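Local coordinates for protein endonuclease and methylase LlaGI (PDB 5FFJ) that recognises a specific DNA sequence as a Type ISP restriction-modification enzyme, combining a helicase-like ATPase with a probable adenine methyltransferase, here without its nuclease, at residues N1050-D1058 and N1230-V1240. Residues are numbered along the deposited sequence; the frame is centred on the assembly and turned at random.
Sequences NGSIFSVKD and NIVSDDEFYYV
Phe1054 and Ile1053 of an irregular loop pack on Ile1231 and on the first turns of the helix that starts at Asp1234, with Ser1233 as its N-cap, within the C-terminal specificity domain of this Type ISP enzyme. The dense part of the contact is apolar. CD1 of Ile1231 sits over one face of the Phe1054 ring, offset to its rim, in a CH-pi contact 3.9 Å from the centroid. The same methyl also touches CG2 of Ile1053. With CG of Phe1054 anti to the carbonyl carbon (chi1 -69°), the ring reaches across to Phe1237, and the two aromatic groups meet rim to rim, their planes 78° apart. CD1 of Ile1053 slides past CG2 of Val1240, 4.0 Å away, while the carboxylate of Glu1236 crosses beside it; Leu1213 covers Phe1054 and Ile1264 covers Ile1053. Were Phe1054 cut back to an alanine, CD1 of Ile1231 would probably lose the ring face it covers, the Phe1237 rim would lose the edge it meets, and a gap would be likely to open between loop and helix.

The other side is polar and lies nearer solvent, at exposed Ser1055 and partly exposed Val1056. Here the buried Asn1230 takes over: its backbone O accepts from Ser1055 N at 3.2 Å, and its side chain reads the loop backbone in both directions. OD1 accepts a weak, bent bond from Val1056 N. ND2 donates to Pro1214 O as well as to Val1056 O, and the two bonds help fix the rotation of the amide. Next along the loop, Lys1057 packs on a phosphate of the bound DNA, placing this contact close to the nucleic acid. The straighter of the two side-chain bonds to Val1056 runs from Asn1230 ND2 to Val1056 O, 2.7 Å long, in the carbonyl plane and on a lone pair.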
ATOM      1  N   ASN A1050     -38.310 -26.082  11.215  1.00 74.96           N
ATOM      2  CA  ASN A1050     -39.116 -27.270  11.470  1.00 79.22           C
ATOM      3  C   ASN A1050     -39.181 -28.162  10.236  1.00 70.50           C
ATOM      4  O   ASN A1050     -39.286 -27.674   9.111  1.00 76.26           O
ATOM      5  CB  ASN A1050     -40.533 -26.887  11.906  1.00 79.43           C
ATOM      6  CG  ASN A1050     -40.571 -26.262  13.287  1.00 78.53           C
ATOM      7  OD1 ASN A1050     -39.652 -26.437  14.085  1.00 88.21           O
ATOM      8  ND2 ASN A1050     -41.646 -25.536  13.578  1.00 87.26           N
ATOM      9  N   GLY A1051     -39.109 -29.470  10.458  1.00 69.40           N
ATOM     10  CA  GLY A1051     -39.214 -30.440   9.382  1.00 58.29           C
ATOM     11  C   GLY A1051     -38.130 -30.278   8.334  1.00 64.76           C
ATOM     12  O   GLY A1051     -38.306 -30.680   7.183  1.00 69.69           O
ATOM     13  N   SER A1052     -37.009 -29.683   8.727  1.00 61.08           N
ATOM     14  CA  SER A1052     -35.886 -29.518   7.816  1.00 57.14           C
ATOM     15  C   SER A1052     -35.253 -30.876   7.545  1.00 59.15           C
ATOM     16  O   SER A1052     -35.434 -31.818   8.318  1.00 67.11           O
ATOM     17  CB  SER A1052     -34.852 -28.549   8.392  1.00 63.09           C
ATOM     18  OG  SER A1052     -34.163 -29.127   9.485  1.00 74.08           O
ATOM     19  N   ILE A1053     -34.513 -30.977   6.447  1.00 51.51           N
ATOM     20  CA  ILE A1053     -33.910 -32.243   6.051  1.00 49.11           C
ATOM     21  C   ILE A1053     -32.732 -32.588   6.963  1.00 48.50           C
ATOM     22  O   ILE A1053     -32.640 -33.709   7.466  1.00 48.04           O
ATOM     23  CB  ILE A1053     -33.453 -32.203   4.579  1.00 44.92           C
ATOM     24  CG1 ILE A1053     -34.655 -31.899   3.677  1.00 60.40           C
ATOM     25  CG2 ILE A1053     -32.802 -33.523   4.185  1.00 42.72           C
ATOM     26  CD1 ILE A1053     -34.335 -31.843   2.196  1.00 66.78           C
ATOM     27  N   PHE A1054     -31.835 -31.628   7.169  1.00 55.40           N
ATOM     28  CA  PHE A1054     -30.732 -31.788   8.116  1.00 52.32           C
ATOM     29  C   PHE A1054     -31.069 -31.098   9.435  1.00 57.19           C
ATOM     30  O   PHE A1054     -31.666 -30.021   9.444  1.00 59.13           O
ATOM     31  CB  PHE A1054     -29.430 -31.216   7.548  1.00 59.41           C
ATOM     32  CG  PHE A1054     -28.872 -31.994   6.389  1.00 54.80           C
ATOM     33  CD1 PHE A1054     -28.002 -33.051   6.602  1.00 51.94           C
ATOM     34  CD2 PHE A1054     -29.205 -31.662   5.087  1.00 44.85           C
ATOM     35  CE1 PHE A1054     -27.482 -33.767   5.540  1.00 55.19           C
ATOM     36  CE2 PHE A1054     -28.689 -32.373   4.021  1.00 42.13           C
ATOM     37  CZ  PHE A1054     -27.827 -33.426   4.248  1.00 56.94           C
ATOM     38  N   SER A1055     -30.683 -31.717  10.547  1.00 48.03           N
ATOM     39  CA  SER A1055     -30.923 -31.134  11.863  1.00 58.31           C
ATOM     40  C   SER A1055     -29.873 -30.076  12.176  1.00 44.95           C
ATOM     41  O   SER A1055     -30.155 -29.088  12.854  1.00 47.71           O
ATOM     42  CB  SER A1055     -30.916 -32.217  12.944  1.00 43.31           C
ATOM     43  OG  SER A1055     -29.648 -32.846  13.025  1.00 62.49           O
ATOM     44  N   VAL A1056     -28.661 -30.295  11.673  1.00 46.74           N
ATOM     45  CA  VAL A1056     -27.545 -29.390  11.912  1.00 41.44           C
ATOM     46  C   VAL A1056     -26.719 -29.174  10.650  1.00 43.53           C
ATOM     47  O   VAL A1056     -26.365 -30.126   9.953  1.00 45.95           O
ATOM     48  CB  VAL A1056     -26.624 -29.928  13.027  1.00 38.45           C
ATOM     49  CG1 VAL A1056     -25.332 -29.115  13.110  1.00 45.59           C
ATOM     50  CG2 VAL A1056     -27.354 -29.917  14.360  1.00 54.34           C
ATOM     51  N   LYS A1057     -26.416 -27.911  10.372  1.00 46.37           N
ATOM     52  CA  LYS A1057     -25.498 -27.552   9.302  1.00 41.73           C
ATOM     53  C   LYS A1057     -24.306 -26.831   9.902  1.00 43.50           C
ATOM     54  O   LYS A1057     -24.424 -26.160  10.928  1.00 55.27           O
ATOM     55  CB  LYS A1057     -26.185 -26.678   8.246  1.00 38.77           C
ATOM     56  CG  LYS A1057     -26.766 -25.369   8.768  1.00 42.52           C
ATOM     57  CD  LYS A1057     -25.776 -24.213   8.666  1.00 40.10           C
ATOM     58  CE  LYS A1057     -26.377 -22.909   9.177  1.00 42.02           C
ATOM     59  NZ  LYS A1057     -26.803 -23.009  10.602  1.00 57.99           N
ATOM     60  N   ASP A1058     -23.158 -26.986   9.256  1.00 42.48           N
ATOM     61  CA  ASP A1058     -21.928 -26.355   9.700  1.00 39.09           C
ATOM     62  C   ASP A1058     -21.415 -25.471   8.573  1.00 44.41           C
ATOM     63  O   ASP A1058     -21.991 -25.452   7.483  1.00 46.06           O
ATOM     64  CB  ASP A1058     -20.893 -27.417  10.094  1.00 41.17           C
ATOM     65  CG  ASP A1058     -19.661 -26.826  10.752  1.00 42.95           C
ATOM     66  OD1 ASP A1058     -19.795 -25.803  11.456  1.00 56.87           O
ATOM     67  OD2 ASP A1058     -18.558 -27.386  10.565  1.00 51.26           O
ATOM     68  N   ASN A1230     -27.634 -37.236  11.274  1.00 41.24           N
ATOM     69  CA  ASN A1230     -28.009 -35.838  11.088  1.00 39.83           C
ATOM     70  C   ASN A1230     -29.092 -35.693  10.022  1.00 38.45           C
ATOM     71  O   ASN A1230     -29.571 -34.591   9.756  1.00 44.34           O
ATOM     72  CB  ASN A1230     -26.788 -34.995  10.709  1.00 37.68           C
ATOM     73  CG  ASN A1230     -27.067 -33.501  10.774  1.00 43.59           C
ATOM     74  OD1 ASN A1230     -27.650 -33.007  11.739  1.00 48.23           O
ATOM     75  ND2 ASN A1230     -26.661 -32.778   9.735  1.00 51.39           N
ATOM     76  N   ILE A1231     -29.474 -36.813   9.416  1.00 38.40           N
ATOM     77  CA  ILE A1231     -30.494 -36.827   8.375  1.00 41.02           C
ATOM     78  C   ILE A1231     -31.161 -38.199   8.380  1.00 52.68           C
ATOM     79  O   ILE A1231     -30.555 -39.177   8.812  1.00 56.04           O
ATOM     80  CB  ILE A1231     -29.890 -36.510   6.986  1.00 46.85           C
ATOM     81  CG1 ILE A1231     -30.984 -36.439   5.916  1.00 47.03           C
ATOM     82  CG2 ILE A1231     -28.840 -37.546   6.612  1.00 54.84           C
ATOM     83  CD1 ILE A1231     -30.502 -35.877   4.593  1.00 48.92           C
ATOM     84  N   VAL A1232     -32.404 -38.267   7.912  1.00 55.88           N
ATOM     85  CA  VAL A1232     -33.187 -39.501   7.974  1.00 50.54           C
ATOM     86  C   VAL A1232     -32.440 -40.710   7.417  1.00 49.05           C
ATOM     87  O   VAL A1232     -32.140 -41.652   8.152  1.00 66.54           O
ATOM     88  CB  VAL A1232     -34.513 -39.362   7.204  1.00 53.71           C
ATOM     89  CG1 VAL A1232     -35.291 -40.674   7.240  1.00 59.03           C
ATOM     90  CG2 VAL A1232     -35.353 -38.235   7.785  1.00 80.90           C
ATOM     91  N   SER A1233     -32.147 -40.678   6.119  1.00 56.53           N
ATOM     92  CA  SER A1233     -31.587 -41.833   5.423  1.00 56.11           C
ATOM     93  C   SER A1233     -30.517 -41.450   4.403  1.00 57.31           C
ATOM     94  O   SER A1233     -30.386 -40.283   4.030  1.00 62.52           O
ATOM     95  CB  SER A1233     -32.707 -42.598   4.718  1.00 57.45           C
ATOM     96  OG  SER A1233     -33.402 -41.749   3.820  1.00 52.85           O
ATOM     97  N   ASP A1234     -29.757 -42.446   3.957  1.00 57.14           N
ATOM     98  CA  ASP A1234     -28.817 -42.262   2.856  1.00 53.99           C
ATOM     99  C   ASP A1234     -29.557 -41.800   1.607  1.00 53.62           C
ATOM    100  O   ASP A1234     -29.076 -40.939   0.872  1.00 47.96           O
ATOM    101  CB  ASP A1234     -28.059 -43.561   2.559  1.00 61.24           C
ATOM    102  CG  ASP A1234     -26.977 -43.857   3.577  1.00 54.38           C
ATOM    103  OD1 ASP A1234     -27.096 -43.393   4.730  1.00 58.19           O
ATOM    104  OD2 ASP A1234     -26.007 -44.558   3.222  1.00 66.21           O
ATOM    105  N   ASP A1235     -30.731 -42.381   1.373  1.00 58.87           N
ATOM    106  CA  ASP A1235     -31.533 -42.049   0.201  1.00 57.20           C
ATOM    107  C   ASP A1235     -31.881 -40.565   0.176  1.00 52.23           C
ATOM    108  O   ASP A1235     -31.800 -39.921  -0.870  1.00 58.63           O
ATOM    109  CB  ASP A1235     -32.810 -42.892   0.168  1.00 58.75           C
ATOM    110  CG  ASP A1235     -32.563 -44.306  -0.325  1.00 78.28           C
ATOM    111  OD1 ASP A1235     -31.411 -44.779  -0.233  1.00 74.37           O
ATOM    112  OD2 ASP A1235     -33.523 -44.945  -0.806  1.00 76.65           O
ATOM    113  N   GLU A1236     -32.260 -40.024   1.328  1.00 58.20           N
ATOM    114  CA  GLU A1236     -32.579 -38.605   1.429  1.00 61.71           C
ATOM    115  C   GLU A1236     -31.319 -37.769   1.251  1.00 49.08           C
ATOM    116  O   GLU A1236     -31.342 -36.721   0.611  1.00 47.54           O
ATOM    117  CB  GLU A1236     -33.232 -38.290   2.776  1.00 54.44           C
ATOM    118  CG  GLU A1236     -33.779 -36.872   2.884  1.00 48.89           C
ATOM    119  CD  GLU A1236     -34.904 -36.600   1.902  1.00 75.51           C
ATOM    120  OE1 GLU A1236     -35.521 -37.573   1.416  1.00 78.97           O
ATOM    121  OE2 GLU A1236     -35.169 -35.413   1.613  1.00 62.15           O
ATOM    122  N   PHE A1237     -30.221 -38.245   1.827  1.00 45.23           N
ATOM    123  CA  PHE A1237     -28.935 -37.563   1.731  1.00 52.98           C
ATOM    124  C   PHE A1237     -28.498 -37.407   0.279  1.00 53.24           C
ATOM    125  O   PHE A1237     -28.173 -36.306  -0.166  1.00 47.83           O
ATOM    126  CB  PHE A1237     -27.873 -38.332   2.520  1.00 49.79           C
ATOM    127  CG  PHE A1237     -26.551 -37.625   2.611  1.00 38.46           C
ATOM    128  CD1 PHE A1237     -26.360 -36.608   3.530  1.00 46.84           C
ATOM    129  CD2 PHE A1237     -25.497 -37.984   1.787  1.00 40.45           C
ATOM    130  CE1 PHE A1237     -25.144 -35.959   3.623  1.00 55.25           C
ATOM    131  CE2 PHE A1237     -24.279 -37.338   1.877  1.00 43.97           C
ATOM    132  CZ  PHE A1237     -24.101 -36.327   2.797  1.00 43.88           C
ATOM    133  N   TYR A1238     -28.493 -38.512  -0.460  1.00 53.40           N
ATOM    134  CA  TYR A1238     -28.061 -38.484  -1.851  1.00 49.78           C
ATOM    135  C   TYR A1238     -29.102 -37.824  -2.752  1.00 51.48           C
ATOM    136  O   TYR A1238     -28.763 -37.305  -3.815  1.00 47.09           O
ATOM    137  CB  TYR A1238     -27.748 -39.898  -2.342  1.00 45.89           C
ATOM    138  CG  TYR A1238     -26.570 -40.519  -1.625  1.00 45.52           C
ATOM    139  CD1 TYR A1238     -25.313 -39.933  -1.689  1.00 42.44           C
ATOM    140  CD2 TYR A1238     -26.713 -41.683  -0.883  1.00 46.66           C
ATOM    141  CE1 TYR A1238     -24.232 -40.488  -1.034  1.00 44.00           C
ATOM    142  CE2 TYR A1238     -25.636 -42.244  -0.224  1.00 48.50           C
ATOM    143  CZ  TYR A1238     -24.398 -41.642  -0.304  1.00 43.46           C
ATOM    144  OH  TYR A1238     -23.320 -42.195   0.348  1.00 40.35           O
ATOM    145  N   TYR A1239     -30.363 -37.832  -2.327  1.00 51.84           N
ATOM    146  CA  TYR A1239     -31.399 -37.117  -3.064  1.00 45.87           C
ATOM    147  C   TYR A1239     -31.093 -35.628  -3.108  1.00 47.51           C
ATOM    148  O   TYR A1239     -31.224 -34.992  -4.152  1.00 53.04           O
ATOM    149  CB  TYR A1239     -32.777 -37.325  -2.446  1.00 45.68           C
ATOM    150  CG  TYR A1239     -33.794 -36.354  -2.995  1.00 49.87           C
ATOM    151  CD1 TYR A1239     -34.155 -36.387  -4.335  1.00 55.27           C
ATOM    152  CD2 TYR A1239     -34.379 -35.393  -2.182  1.00 48.54           C
ATOM    153  CE1 TYR A1239     -35.072 -35.495  -4.849  1.00 41.73           C
ATOM    154  CE2 TYR A1239     -35.302 -34.498  -2.688  1.00 53.23           C
ATOM    155  CZ  TYR A1239     -35.648 -34.556  -4.023  1.00 51.94           C
ATOM    156  OH  TYR A1239     -36.567 -33.672  -4.536  1.00 51.19           O
ATOM    157  N   VAL A1240     -30.706 -35.077  -1.963  1.00 43.20           N
ATOM    158  CA  VAL A1240     -30.321 -33.677  -1.886  1.00 45.36           C
ATOM    159  C   VAL A1240     -29.171 -33.417  -2.850  1.00 44.90           C
ATOM    160  O   VAL A1240     -29.206 -32.466  -3.628  1.00 42.63           O
ATOM    161  CB  VAL A1240     -29.901 -33.280  -0.457  1.00 40.95           C
ATOM    162  CG1 VAL A1240     -29.345 -31.861  -0.429  1.00 44.58           C
ATOM    163  CG2 VAL A1240     -31.078 -33.409   0.494  1.00 30.82           C
TER